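Uncharacterized protein (Parabacteroides merdae ATCC 43184, PDB 5BMT) is of unknown function, though it is a mostly beta-strand protein with an OB-type domain resembling those of bacterial lipoproteins. Local coordinates at residues A84-S89 / D179-E184; D99-L104 / K209-F214; V129-K134 / K170-S175; N135-S140 / L161-R166. One frame throughout, in Å; residues are numbered along the deposited sequence. Where two conformers were deposited one is given.

Contact 1 of 4, residues A84-S89 / D179-E184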
loop_
_atom_site.group_PDB
_atom_site.type_symbol
_atom_site.label_atom_id
_atom_site.label_comp_id
_atom_site.label_asym_id
_atom_site.label_seq_id
_atom_site.Cartn_x
_atom_site.Cartn_y
_atom_site.Cartn_z
ATOM N N ALA A 84 -3.085 -6.876 6.362
ATOM C CA ALA A 84 -4.409 -6.497 6.812
ATOM C C ALA A 84 -5.008 -5.493 5.812
ATOM O O ALA A 84 -4.278 -4.616 5.315
ATOM C CB ALA A 84 -4.305 -5.873 8.200
ATOM N N LYS A 85 -6.304 -5.641 5.517
ATOM C CA LYS A 85 -7.029 -4.871 4.507
ATOM C C LYS A 85 -7.958 -3.832 5.095
ATOM O O LYS A 85 -8.737 -4.129 6.013
ATOM C CB LYS A 85 -7.934 -5.838 3.694
ATOM C CG LYS A 85 -7.220 -7.028 3.141
ATOM C CD LYS A 85 -8.217 -8.008 2.522
ATOM C CE LYS A 85 -7.458 -9.015 1.698
ATOM N NZ LYS A 85 -6.799 -10.017 2.576
ATOM N N TYR A 86 -7.890 -2.621 4.540
ATOM C CA TYR A 86 -8.757 -1.525 4.974
ATOM C C TYR A 86 -9.426 -0.871 3.797
ATOM O O TYR A 86 -8.904 -0.885 2.675
ATOM C CB TYR A 86 -7.937 -0.467 5.760
ATOM C CG TYR A 86 -7.417 -1.066 7.036
ATOM C CD1 TYR A 86 -8.204 -1.092 8.186
ATOM C CD2 TYR A 86 -6.160 -1.679 7.082
ATOM C CE1 TYR A 86 -7.766 -1.733 9.345
ATOM C CE2 TYR A 86 -5.711 -2.316 8.234
ATOM C CZ TYR A 86 -6.512 -2.336 9.363
ATOM O OH TYR A 86 -6.073 -2.975 10.500
ATOM N N ASP A 87 -10.583 -0.274 4.041
ATOM C CA ASP A 87 -11.241 0.522 3.029
ATOM C C ASP A 87 -10.599 1.894 2.983
ATOM O O ASP A 87 -9.862 2.272 3.917
ATOM C CB ASP A 87 -12.720 0.697 3.460
ATOM C CG ASP A 87 -13.464 -0.619 3.514
ATOM O OD1 ASP A 87 -13.176 -1.507 2.671
ATOM O OD2 ASP A 87 -14.362 -0.755 4.380
ATOM N N LEU A 88 -10.859 2.634 1.904
ATOM C CA LEU A 88 -10.438 4.023 1.847
ATOM C C LEU A 88 -11.718 4.808 2.091
ATOM O O LEU A 88 -12.653 4.724 1.300
ATOM C CB LEU A 88 -9.715 4.403 0.545
ATOM C CG LEU A 88 -9.497 5.910 0.333
ATOM C CD1 LEU A 88 -8.712 6.561 1.446
ATOM C CD2 LEU A 88 -8.809 6.165 -0.935
ATOM N N SER A 89 -11.759 5.495 3.236
ATOM C CA SER A 89 -12.929 6.224 3.708
ATOM C C SER A 89 -12.989 7.639 3.127
ATOM O O SER A 89 -11.976 8.345 3.118
ATOM C CB SER A 89 -12.886 6.276 5.231
ATOM O OG SER A 89 -12.770 4.972 5.779
ATOM N N ASP A 179 4.398 -1.398 10.108
ATOM C CA ASP A 179 3.207 -2.257 10.016
ATOM C C ASP A 179 2.544 -2.109 8.642
ATOM O O ASP A 179 1.491 -1.470 8.516
ATOM C CB ASP A 179 2.210 -1.894 11.129
ATOM C CG ASP A 179 1.045 -2.863 11.332
ATOM O OD1 ASP A 179 1.115 -4.008 10.814
ATOM O OD2 ASP A 179 0.083 -2.501 12.053
ATOM N N PRO A 180 3.116 -2.746 7.610
ATOM C CA PRO A 180 2.546 -2.616 6.265
ATOM C C PRO A 180 1.096 -3.094 6.207
ATOM O O PRO A 180 0.762 -4.164 6.735
ATOM C CB PRO A 180 3.461 -3.485 5.395
ATOM C CG PRO A 180 4.730 -3.646 6.196
ATOM C CD PRO A 180 4.360 -3.545 7.632
ATOM N N ILE A 181 0.245 -2.289 5.575
ATOM C CA ILE A 181 -1.184 -2.601 5.400
ATOM C C ILE A 181 -1.601 -2.327 3.953
ATOM O O ILE A 181 -0.886 -1.643 3.219
ATOM C CB ILE A 181 -2.091 -1.802 6.389
ATOM C CG1 ILE A 181 -1.937 -0.293 6.121
ATOM C CG2 ILE A 181 -1.773 -2.169 7.841
ATOM C CD1 ILE A 181 -2.919 0.632 6.922
ATOM N N ALA A 182 -2.771 -2.871 3.563
ATOM C CA ALA A 182 -3.297 -2.688 2.224
ATOM C C ALA A 182 -4.607 -1.932 2.305
ATOM O O ALA A 182 -5.469 -2.316 3.091
ATOM C CB ALA A 182 -3.518 -4.049 1.589
ATOM N N VAL A 183 -4.771 -0.913 1.494
ATOM C CA VAL A 183 -5.991 -0.094 1.464
ATOM C C VAL A 183 -6.611 -0.221 0.079
ATOM O O VAL A 183 -5.896 -0.174 -0.933
ATOM C CB VAL A 183 -5.637 1.372 1.802
ATOM C CG1 VAL A 183 -6.869 2.274 1.683
ATOM C CG2 VAL A 183 -5.028 1.481 3.222
ATOM N N GLU A 184 -7.942 -0.361 0.008
ATOM C CA GLU A 184 -8.606 -0.403 -1.285
ATOM C C GLU A 184 -8.237 0.823 -2.139
ATOM O O GLU A 184 -8.378 1.953 -1.671
ATOM C CB GLU A 184 -10.134 -0.431 -1.043
ATOM C CG GLU A 184 -10.951 -0.446 -2.318
ATOM C CD GLU A 184 -10.606 -1.591 -3.258
ATOM O OE1 GLU A 184 -10.591 -2.755 -2.788
ATOM O OE2 GLU A 184 -10.307 -1.323 -4.447
HETATM O O HOH W 1 -0.861 -6.027 7.859
#
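Tyr-86 sets its CG anti to the carbonyl carbon and beside the backbone N (chi1 -65°), whereas Ile-181 takes the crowded position, with CG1 between its N and carbonyl carbon (chi1 62°). Together these torsions let the two side chains cross at about a right angle. CE2 and CD2 of the ring then come against the isoleucine branches, CE2 of Tyr-86 lying 4.0 Å from CG2 of Ile-181 and CD2 lying 4.0 Å from CD1. A broad ring suits this place because it can touch two branches of one neighbour. An alanine at Tyr-86 would remove both ring contacts and would probably leave the flank of Ile-181 less well packed.

The backbone bonds form a short parallel ladder. Ala-182 grips residues on both sides of Lys-85: its N donates almost straight to Ala-84 O (2.9 Å), and its O accepts from Tyr-86 N (2.8 Å). Tyr-86 O then receives Glu-184 N at 2.9 Å. Beyond the paired residues, Leu-88 points its CB toward the other segment, 3.7 Å from CG1 of Val-183. At the other end a water accepts from Ala-84 N and donates to Pro-180 O, linking the two backbones just before the strand pairing.

The charged ends look elsewhere: Lys-85 forms a salt bridge with Asp-49, and Glu-184 one with Arg-119, while its second oxygen bonds to Gly-186 N at the start of helix 186-198. Strand 118-126 bonds to the other edge of 181-184 through Val-122 and Ile-120, and strand 134-140 meets Tyr-86, Leu-88 and Ile-181 through side chains.

Contact 2 of 4, residues D99-L104 / K209-F214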
loop_
_atom_site.group_PDB
_atom_site.type_symbol
_atom_site.label_atom_id
_atom_site.label_comp_id
_atom_site.label_asym_id
_atom_site.label_seq_id
_atom_site.Cartn_x
_atom_site.Cartn_y
_atom_site.Cartn_z
ATOM N N ASP A 99 -10.406 7.290 20.132
ATOM C CA ASP A 99 -10.140 6.470 21.310
ATOM C C ASP A 99 -8.936 5.571 21.011
ATOM O O ASP A 99 -8.849 5.020 19.907
ATOM C CB ASP A 99 -11.359 5.614 21.672
ATOM C CG ASP A 99 -12.604 6.382 22.096
ATOM O OD1 ASP A 99 -12.462 7.528 22.599
ATOM O OD2 ASP A 99 -13.715 5.820 21.971
ATOM N N ASN A 100 -7.967 5.513 21.953
ATOM C CA ASN A 100 -6.767 4.673 21.849
ATOM C C ASN A 100 -5.903 5.064 20.632
ATOM O O ASN A 100 -5.173 4.228 20.110
ATOM C CB ASN A 100 -7.146 3.169 21.786
ATOM C CG ASN A 100 -7.935 2.723 22.993
ATOM O OD1 ASN A 100 -9.053 2.211 22.885
ATOM N ND2 ASN A 100 -7.408 2.992 24.161
ATOM N N GLU A 101 -5.987 6.326 20.193
ATOM C CA GLU A 101 -5.208 6.763 19.043
ATOM C C GLU A 101 -3.705 6.686 19.311
ATOM O O GLU A 101 -3.248 6.963 20.424
ATOM C CB GLU A 101 -5.587 8.187 18.623
ATOM C CG GLU A 101 -4.926 8.581 17.306
ATOM C CD GLU A 101 -5.597 9.621 16.445
ATOM O OE1 GLU A 101 -6.514 10.320 16.930
ATOM O OE2 GLU A 101 -5.193 9.739 15.270
ATOM N N LEU A 102 -2.942 6.344 18.255
ATOM C CA LEU A 102 -1.484 6.294 18.308
ATOM C C LEU A 102 -0.868 7.347 17.419
ATOM O O LEU A 102 -1.366 7.594 16.313
ATOM C CB LEU A 102 -1.009 4.924 17.797
ATOM C CG LEU A 102 -1.485 3.736 18.600
ATOM C CD1 LEU A 102 -1.196 2.455 17.847
ATOM C CD2 LEU A 102 -0.807 3.679 19.982
ATOM N N LEU A 103 0.265 7.895 17.837
ATOM C CA LEU A 103 1.040 8.777 16.981
ATOM C C LEU A 103 1.854 7.920 16.032
ATOM O O LEU A 103 2.285 6.805 16.398
ATOM C CB LEU A 103 1.991 9.642 17.804
ATOM C CG LEU A 103 1.317 10.586 18.751
ATOM C CD1 LEU A 103 2.374 11.314 19.620
ATOM C CD2 LEU A 103 0.425 11.593 18.001
ATOM N N LEU A 104 2.117 8.447 14.850
ATOM C CA LEU A 104 2.941 7.753 13.852
ATOM C C LEU A 104 4.222 8.539 13.600
ATOM O O LEU A 104 4.309 9.726 13.935
ATOM C CB LEU A 104 2.150 7.600 12.546
ATOM C CG LEU A 104 1.158 6.426 12.446
ATOM C CD1 LEU A 104 -0.074 6.653 13.269
ATOM C CD2 LEU A 104 0.667 6.312 11.009
ATOM N N LYS A 209 -0.840 12.122 5.140
ATOM C CA LYS A 209 -0.557 12.825 6.371
ATOM C C LYS A 209 -0.908 11.924 7.563
ATOM O O LYS A 209 -1.749 11.018 7.468
ATOM C CB LYS A 209 -1.266 14.163 6.405
ATOM C CG LYS A 209 -2.715 14.188 6.730
ATOM C CD LYS A 209 -3.068 15.674 7.057
ATOM C CE LYS A 209 -4.258 15.800 7.971
ATOM N NZ LYS A 209 -5.285 16.734 7.431
ATOM N N TYR A 210 -0.226 12.131 8.674
ATOM C CA TYR A 210 -0.441 11.304 9.842
ATOM C C TYR A 210 -0.171 12.112 11.111
ATOM O O TYR A 210 0.591 13.075 11.064
ATOM C CB TYR A 210 0.502 10.060 9.799
ATOM C CG TYR A 210 1.974 10.410 9.659
ATOM C CD1 TYR A 210 2.757 10.681 10.778
ATOM C CD2 TYR A 210 2.579 10.475 8.408
ATOM C CE1 TYR A 210 4.107 11.002 10.654
ATOM C CE2 TYR A 210 3.928 10.799 8.266
ATOM C CZ TYR A 210 4.691 11.057 9.397
ATOM O OH TYR A 210 6.029 11.370 9.292
ATOM N N PRO A 211 -0.734 11.716 12.254
ATOM C CA PRO A 211 -0.490 12.489 13.494
ATOM C C PRO A 211 0.951 12.320 13.979
ATOM O O PRO A 211 1.435 11.203 14.158
ATOM C CB PRO A 211 -1.480 11.880 14.501
ATOM C CG PRO A 211 -2.506 11.189 13.681
ATOM C CD PRO A 211 -1.746 10.665 12.462
ATOM N N LEU A 212 1.598 13.453 14.279
ATOM C CA LEU A 212 2.985 13.472 14.735
ATOM C C LEU A 212 3.059 13.764 16.235
ATOM O O LEU A 212 3.903 13.189 16.934
ATOM C CB LEU A 212 3.718 14.555 13.944
ATOM C CG LEU A 212 5.213 14.585 14.000
ATOM C CD1 LEU A 212 5.835 13.248 13.402
ATOM C CD2 LEU A 212 5.724 15.768 13.161
ATOM N N THR A 213 2.232 14.699 16.727
ATOM C CA THR A 213 2.210 14.986 18.167
ATOM C C THR A 213 0.789 15.218 18.630
ATOM O O THR A 213 -0.055 15.641 17.835
ATOM C CB THR A 213 3.058 16.228 18.563
ATOM O OG1 THR A 213 2.480 17.418 18.015
ATOM C CG2 THR A 213 4.542 16.101 18.203
ATOM N N PHE A 214 0.534 14.978 19.908
ATOM C CA PHE A 214 -0.743 15.330 20.529
ATOM C C PHE A 214 -0.617 16.686 21.227
ATOM O O PHE A 214 0.505 17.168 21.486
ATOM C CB PHE A 214 -1.142 14.300 21.606
ATOM C CG PHE A 214 -1.537 12.926 21.139
ATOM C CD1 PHE A 214 -2.645 12.745 20.316
ATOM C CD2 PHE A 214 -0.870 11.802 21.604
ATOM C CE1 PHE A 214 -3.033 11.464 19.910
ATOM C CE2 PHE A 214 -1.297 10.524 21.255
ATOM C CZ PHE A 214 -2.351 10.362 20.383
HETATM O O HOH W 2 5.270 11.015 16.177
#
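Packing is close where Leu-103 meets Phe-214. Methyl CD2 of Leu-103 sits 3.6 Å above the centroid of the Phe-214 ring, only 4° off the ring normal, a well-centred CH-pi contact. Leu-103 holds CG anti to its carbonyl carbon and its chain extended (chi2 175°), which carries the methyl across to the ring, while branch CD1 goes to Leu-212 O. The edge of the same ring is used too: Glu-101 O lies in its plane, 3.5 Å from CZ of Phe-214. A flat aromatic suits this position because it offers a carbon face to leucine and a weakly positive rim to a carbonyl.

Pro-211 brings no N-H but offers its carbonyl, and Leu-104 N donates to Pro-211 O at 2.9 Å, nearly straight. It is the one direct hydrogen bond between the segments; beside it, CB of Leu-104 packs 3.6 Å from CD1 of Tyr-210. Buried Glu-101 crosses Pro-211, its OE2 3.4 Å from CG of the proline ring, while its carboxylate is held by Arg-162 and Leu-98 N.

Around Leu-212 the contact is looser. Its side chain is exposed and only its CD1 approaches the other segment; here a water links the backbones, donating to Leu-104 O (2.8 Å) and to Leu-212 O (2.7 Å). Leu-212 and Thr-213 both face Thr-223 in a classic beta bulge.

Strand 221-233 thus pairs with 209-214, and strand 153-167 runs beside both segments, bonding to Leu-102 through Ala-163 and to Lys-209 through Leu-161. Strand 118-126 packs on Leu-102 and Leu-104 through Phe-126.

Contact 3 of 4, residues V129-K134 / K170-S175. With EDO (1,2-ethanediol), chain G.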
loop_
_atom_site.group_PDB
_atom_site.type_symbol
_atom_site.label_atom_id
_atom_site.label_comp_id
_atom_site.label_asym_id
_atom_site.label_seq_id
_atom_site.Cartn_x
_atom_site.Cartn_y
_atom_site.Cartn_z
ATOM N N VAL A 129 6.614 0.383 19.705
ATOM C CA VAL A 129 5.473 -0.510 19.913
ATOM C C VAL A 129 5.902 -1.586 20.880
ATOM O O VAL A 129 7.107 -1.788 21.094
ATOM C CB VAL A 129 4.897 -1.152 18.618
ATOM C CG1 VAL A 129 4.453 -0.109 17.589
ATOM C CG2 VAL A 129 5.890 -2.142 17.997
ATOM N N LEU A 130 4.939 -2.339 21.399
ATOM C CA LEU A 130 5.279 -3.503 22.196
ATOM C C LEU A 130 5.242 -4.721 21.305
ATOM O O LEU A 130 4.615 -4.698 20.240
ATOM C CB LEU A 130 4.341 -3.692 23.409
ATOM C CG LEU A 130 4.429 -2.651 24.525
ATOM C CD1 LEU A 130 3.554 -3.073 25.731
ATOM C CD2 LEU A 130 5.883 -2.466 25.017
ATOM N N THR A 131 5.915 -5.808 21.730
ATOM C CA THR A 131 5.865 -7.074 21.006
ATOM C C THR A 131 4.407 -7.571 21.036
ATOM O O THR A 131 3.763 -7.469 22.071
ATOM C CB THR A 131 6.863 -8.061 21.665
ATOM O OG1 THR A 131 8.176 -7.518 21.510
ATOM C CG2 THR A 131 6.809 -9.464 21.045
ATOM N N ASP A 132 3.873 -8.014 19.886
ATOM C CA ASP A 132 2.504 -8.529 19.724
ATOM C C ASP A 132 1.424 -7.438 19.884
ATOM O O ASP A 132 0.229 -7.751 19.979
ATOM C CB ASP A 132 2.212 -9.725 20.647
ATOM C CG ASP A 132 3.116 -10.922 20.366
ATOM O OD1 ASP A 132 3.555 -11.080 19.199
ATOM O OD2 ASP A 132 3.364 -11.710 21.303
ATOM N N GLN A 133 1.830 -6.151 19.839
ATOM C CA GLN A 133 0.848 -5.065 19.798
ATOM C C GLN A 133 0.080 -5.197 18.486
ATOM O O GLN A 133 0.663 -5.566 17.461
ATOM C CB GLN A 133 1.567 -3.698 19.875
ATOM C CG GLN A 133 0.618 -2.479 19.824
ATOM C CD GLN A 133 1.388 -1.187 19.992
ATOM O OE1 GLN A 133 2.264 -1.056 20.861
ATOM N NE2 GLN A 133 1.001 -0.174 19.231
ATOM N N LYS A 134 -1.221 -4.898 18.507
ATOM C CA LYS A 134 -2.008 -4.925 17.287
ATOM C C LYS A 134 -2.726 -3.597 17.155
ATOM O O LYS A 134 -3.282 -3.093 18.131
ATOM C CB LYS A 134 -3.022 -6.086 17.284
ATOM C CG LYS A 134 -2.378 -7.480 17.339
ATOM C CD LYS A 134 -1.962 -7.980 15.953
ATOM C CE LYS A 134 -1.204 -9.284 16.007
ATOM N NZ LYS A 134 0.245 -9.055 16.225
ATOM N N LYS A 170 3.206 -6.946 24.721
ATOM C CA LYS A 170 4.067 -7.155 25.897
ATOM C C LYS A 170 5.523 -6.778 25.623
ATOM O O LYS A 170 5.892 -6.528 24.477
ATOM C CB LYS A 170 3.985 -8.646 26.306
ATOM C CG LYS A 170 4.398 -9.611 25.193
ATOM C CD LYS A 170 4.240 -11.076 25.575
ATOM C CE LYS A 170 4.692 -11.974 24.448
ATOM N NZ LYS A 170 4.498 -13.411 24.772
ATOM N N ALA A 171 6.368 -6.821 26.670
ATOM C CA ALA A 171 7.800 -6.548 26.540
ATOM C C ALA A 171 8.472 -7.619 25.653
ATOM O O ALA A 171 7.962 -8.739 25.572
ATOM C CB ALA A 171 8.446 -6.504 27.926
ATOM N N PRO A 172 9.539 -7.295 24.889
ATOM C CA PRO A 172 10.258 -6.014 24.838
ATOM C C PRO A 172 9.643 -4.997 23.868
ATOM O O PRO A 172 8.820 -5.332 23.012
ATOM C CB PRO A 172 11.651 -6.440 24.360
ATOM C CG PRO A 172 11.366 -7.575 23.419
ATOM C CD PRO A 172 10.184 -8.304 24.022
ATOM N N THR A 173 10.083 -3.750 24.016
ATOM C CA THR A 173 9.721 -2.642 23.137
ATOM C C THR A 173 10.513 -2.753 21.831
ATOM O O THR A 173 11.713 -3.097 21.852
ATOM C CB THR A 173 10.014 -1.314 23.861
ATOM O OG1 THR A 173 9.253 -1.277 25.076
ATOM C CG2 THR A 173 9.706 -0.082 23.012
ATOM N N ILE A 174 9.827 -2.462 20.707
ATOM C CA ILE A 174 10.419 -2.430 19.372
ATOM C C ILE A 174 10.432 -0.974 18.931
ATOM O O ILE A 174 9.393 -0.303 18.984
ATOM C CB ILE A 174 9.670 -3.338 18.347
ATOM C CG1 ILE A 174 9.599 -4.808 18.816
ATOM C CG2 ILE A 174 10.287 -3.234 16.938
ATOM C CD1 ILE A 174 8.439 -5.643 18.179
ATOM N N SER A 175 11.605 -0.475 18.509
ATOM C CA SER A 175 11.732 0.895 18.013
ATOM C C SER A 175 11.589 0.968 16.512
ATOM O O SER A 175 11.999 0.036 15.819
ATOM C CB SER A 175 13.096 1.466 18.390
ATOM O OG SER A 175 13.203 1.616 19.793
HETATM C C1 EDO G . 12.107 -2.675 27.112
HETATM O O1 EDO G . 12.241 -3.295 25.839
HETATM C C2 EDO G . 11.522 -3.672 28.151
HETATM O O2 EDO G . 12.253 -4.886 28.139
#
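Thr-131 carries the centre of this contact. Its hydroxyl, anti to the carbonyl carbon (chi1 -63°), donates to Pro-172 O over 2.7 Å, in the carbonyl plane and on a lone pair. The same Pro-172 O also receives a weak bond from Thr-131 N, which points weakly to Lys-170 O as well, so one residue reaches two carbonyls across a bulge. Threonine suits the spot: its OG1 bonds while also touching CD of the proline ring at 3.3 Å.

On one side of it, Thr-131 O accepts Lys-170 N at 2.8 Å; on the other, Val-129 and Ile-174 exchange two backbone bonds, Ile-174 N to Val-129 O being 2.8 Å and almost straight. Their branched side chains meet on the face they share with Thr-131, CG2 of Val-129 lying 4.0 Å from CB of Ile-174. Leu-130 lays its CB 3.4 Å from Lys-170 O.

Farther out, a type II turn from Leu-130 to Gln-133 shapes the first segment, and Gln-133 OE1 returns to accept Leu-130 N, the donor standing above the carbonyl plane. Gln-133 is in turn held by Asn-135. The register shift of two residues accommodates Ala-171 and the cis peptide before Pro-172.

The chemistry is that of an antiparallel pairing at the surface. Thr-173 N donates to an ethanediol, probably from the crystallisation liquor, so this N-H can serve a small polyol. Asp-132 and Lys-170 lie side by side but stop short of a salt bridge, an attraction that water would probably weaken.

Contact 4 of 4, residues N135-S140 / L161-R166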
loop_
_atom_site.group_PDB
_atom_site.type_symbol
_atom_site.label_atom_id
_atom_site.label_comp_id
_atom_site.label_asym_id
_atom_site.label_seq_id
_atom_site.Cartn_x
_atom_site.Cartn_y
_atom_site.Cartn_z
ATOM N N ASN A 135 -2.719 -3.052 15.939
ATOM C CA ASN A 135 -3.381 -1.793 15.640
ATOM C C ASN A 135 -4.407 -1.987 14.561
ATOM O O ASN A 135 -4.286 -2.922 13.751
ATOM C CB ASN A 135 -2.367 -0.762 15.128
ATOM C CG ASN A 135 -1.144 -0.559 15.967
ATOM O OD1 ASN A 135 -1.166 -0.721 17.184
ATOM N ND2 ASN A 135 -0.111 -0.007 15.360
ATOM N N THR A 136 -5.368 -1.065 14.486
ATOM C CA THR A 136 -6.268 -0.963 13.344
ATOM C C THR A 136 -6.142 0.463 12.830
ATOM O O THR A 136 -5.630 1.354 13.538
ATOM C CB THR A 136 -7.702 -1.403 13.583
ATOM O OG1 THR A 136 -8.228 -0.667 14.672
ATOM C CG2 THR A 136 -7.800 -2.938 13.738
ATOM N N TYR A 137 -6.572 0.664 11.602
ATOM C CA TYR A 137 -6.328 1.913 10.913
ATOM C C TYR A 137 -7.531 2.470 10.230
ATOM O O TYR A 137 -8.501 1.773 9.949
ATOM C CB TYR A 137 -5.244 1.671 9.818
ATOM C CG TYR A 137 -3.918 1.228 10.405
ATOM C CD1 TYR A 137 -2.967 2.162 10.808
ATOM C CD2 TYR A 137 -3.631 -0.131 10.603
ATOM C CE1 TYR A 137 -1.779 1.767 11.419
ATOM C CE2 TYR A 137 -2.446 -0.537 11.220
ATOM C CZ TYR A 137 -1.520 0.419 11.617
ATOM O OH TYR A 137 -0.347 0.040 12.244
ATOM N N ILE A 138 -7.446 3.766 9.940
ATOM C CA ILE A 138 -8.421 4.448 9.141
ATOM C C ILE A 138 -7.653 5.309 8.149
ATOM O O ILE A 138 -6.831 6.150 8.547
ATOM C CB ILE A 138 -9.475 5.272 9.968
ATOM C CG1 ILE A 138 -10.354 6.157 9.067
ATOM C CG2 ILE A 138 -8.833 6.142 11.044
ATOM C CD1 ILE A 138 -11.403 5.491 8.532
HETATM N N MSE A 139 -7.899 5.078 6.867
HETATM C CA MSE A 139 -7.348 5.880 5.785
HETATM C C MSE A 139 -8.507 6.681 5.240
HETATM O O MSE A 139 -9.503 6.096 4.813
HETATM C CB MSE A 139 -6.691 4.994 4.710
HETATM C CG MSE A 139 -6.082 5.800 3.579
HETATM SE SE MSE A 139 -4.415 6.675 4.033
HETATM C CE MSE A 139 -3.158 5.641 2.996
ATOM N N SER A 140 -8.412 8.004 5.306
ATOM C CA SER A 140 -9.524 8.810 4.866
ATOM C C SER A 140 -9.074 9.924 3.958
ATOM O O SER A 140 -7.891 10.265 3.916
ATOM C CB SER A 140 -10.258 9.375 6.086
ATOM O OG SER A 140 -9.408 10.167 6.908
ATOM N N LEU A 161 -3.795 9.057 7.307
ATOM C CA LEU A 161 -3.733 7.744 7.949
ATOM C C LEU A 161 -3.683 7.938 9.447
ATOM O O LEU A 161 -2.821 8.687 9.955
ATOM C CB LEU A 161 -2.525 6.922 7.504
ATOM C CG LEU A 161 -2.442 5.506 8.116
ATOM C CD1 LEU A 161 -3.591 4.614 7.652
ATOM C CD2 LEU A 161 -1.127 4.850 7.757
ATOM N N ARG A 162 -4.646 7.311 10.153
ATOM C CA ARG A 162 -4.673 7.320 11.600
ATOM C C ARG A 162 -4.771 5.895 12.123
ATOM O O ARG A 162 -5.209 4.987 11.400
ATOM C CB ARG A 162 -5.790 8.226 12.123
ATOM C CG ARG A 162 -5.407 9.670 11.742
ATOM C CD ARG A 162 -6.474 10.701 11.917
ATOM N NE ARG A 162 -6.703 10.984 13.327
ATOM C CZ ARG A 162 -7.537 11.922 13.765
ATOM N NH1 ARG A 162 -8.177 12.704 12.906
ATOM N NH2 ARG A 162 -7.696 12.117 15.064
ATOM N N ALA A 163 -4.300 5.694 13.341
ATOM C CA ALA A 163 -4.230 4.365 13.949
ATOM C C ALA A 163 -4.826 4.339 15.334
ATOM O O ALA A 163 -4.660 5.311 16.085
ATOM C CB ALA A 163 -2.778 3.929 14.055
ATOM N N GLN A 164 -5.414 3.196 15.683
ATOM C CA GLN A 164 -5.904 2.941 17.042
ATOM C C GLN A 164 -5.265 1.672 17.555
ATOM O O GLN A 164 -5.153 0.702 16.801
ATOM C CB GLN A 164 -7.433 2.788 17.101
ATOM C CG GLN A 164 -8.198 4.072 16.780
ATOM C CD GLN A 164 -9.677 3.774 16.657
ATOM O OE1 GLN A 164 -10.128 3.135 15.704
ATOM N NE2 GLN A 164 -10.466 4.216 17.629
ATOM N N LYS A 165 -4.861 1.657 18.833
ATOM C CA LYS A 165 -4.325 0.430 19.420
ATOM C C LYS A 165 -5.497 -0.512 19.715
ATOM O O LYS A 165 -6.483 -0.072 20.326
ATOM C CB LYS A 165 -3.520 0.733 20.701
ATOM C CG LYS A 165 -2.606 -0.426 21.129
ATOM C CD LYS A 165 -1.997 -0.226 22.530
ATOM C CE LYS A 165 -1.120 0.988 22.662
ATOM N NZ LYS A 165 -0.533 1.077 24.034
ATOM N N ARG A 166 -5.396 -1.782 19.268
ATOM C CA ARG A 166 -6.464 -2.755 19.546
ATOM C C ARG A 166 -6.022 -3.810 20.565
ATOM O O ARG A 166 -6.869 -4.293 21.327
ATOM C CB ARG A 166 -6.962 -3.427 18.263
ATOM C CG ARG A 166 -7.539 -2.445 17.232
ATOM C CD ARG A 166 -8.886 -1.795 17.600
ATOM N NE ARG A 166 -9.984 -2.765 17.676
ATOM C CZ ARG A 166 -10.718 -3.166 16.643
ATOM N NH1 ARG A 166 -10.506 -2.664 15.433
ATOM N NH2 ARG A 166 -11.713 -4.027 16.823
HETATM O O HOH W 3 -9.317 1.610 13.664
#
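Backbone bonds come first. Thr-136 and Gln-164 exchange two, with Gln-164 N to Thr-136 O at 2.8 Å, and Ile-138 and Arg-162 exchange two more; Ile-138 N approaches Arg-162 O from above the carbonyl plane.

The face of Thr-136 carries most of the polar side-chain links. Arg-166 folds its chain back at chi2 and chi3, so that NH1 gives an in-plane, nearly straight bond of 3.1 Å to Thr-136 OG1. A water bridges the same hydroxyl to Gln-164 OE1, while Gln-164 NE2 bonds to Asp-99 O. A valine here in place of Thr-136 would remove the hydroxyl and with it both links, and would probably loosen Arg-166. Arg-162 instead pairs with Glu-101. On the other face the Tyr-137 hydroxyl accepts ND2 of Asn-135 at 3.1 Å and also bonds to Asp-179; Asn-135 OD1 accepts from Gln-133.

Apolar contacts on that face centre on four residues. The Tyr-137 ring lies against small Ala-163, CE1 3.6 Å from its CB. Leu-161 places CD1 4.0 Å from CB of Tyr-137, and selenomethionine Met-139 sets SE 4.0 Å from CB of Leu-161.

Alternating hydrogen-bonded and non-hydrogen-bonded pairs mark a regular antiparallel ladder, consistent with an immunoglobulin-like fold.

In the fold
All four contacts belong to one large mixed sheet. Contact 4 lies between contacts 1 and 2, its centre about 9 Å from the centre of each, while those two are about 17 Å apart. It meets contact 1 through Asp-179 OD2 and Tyr-137 OH (2.6 Å) and through Ser-89 N and Met-139 O. It meets contact 2 through the salt bridge of Glu-101 OE2 with Arg-162 NE (2.8 Å). Contact 3 is set apart at the surface, about 17 Å between centres from contact 4 and 21 Å from contact 1, yet Lys-134 O reaches Arg-166 N. Strand 173-184 serves both contact 3 and contact 1. No active site is known, and the ethanediol lies at contact 3.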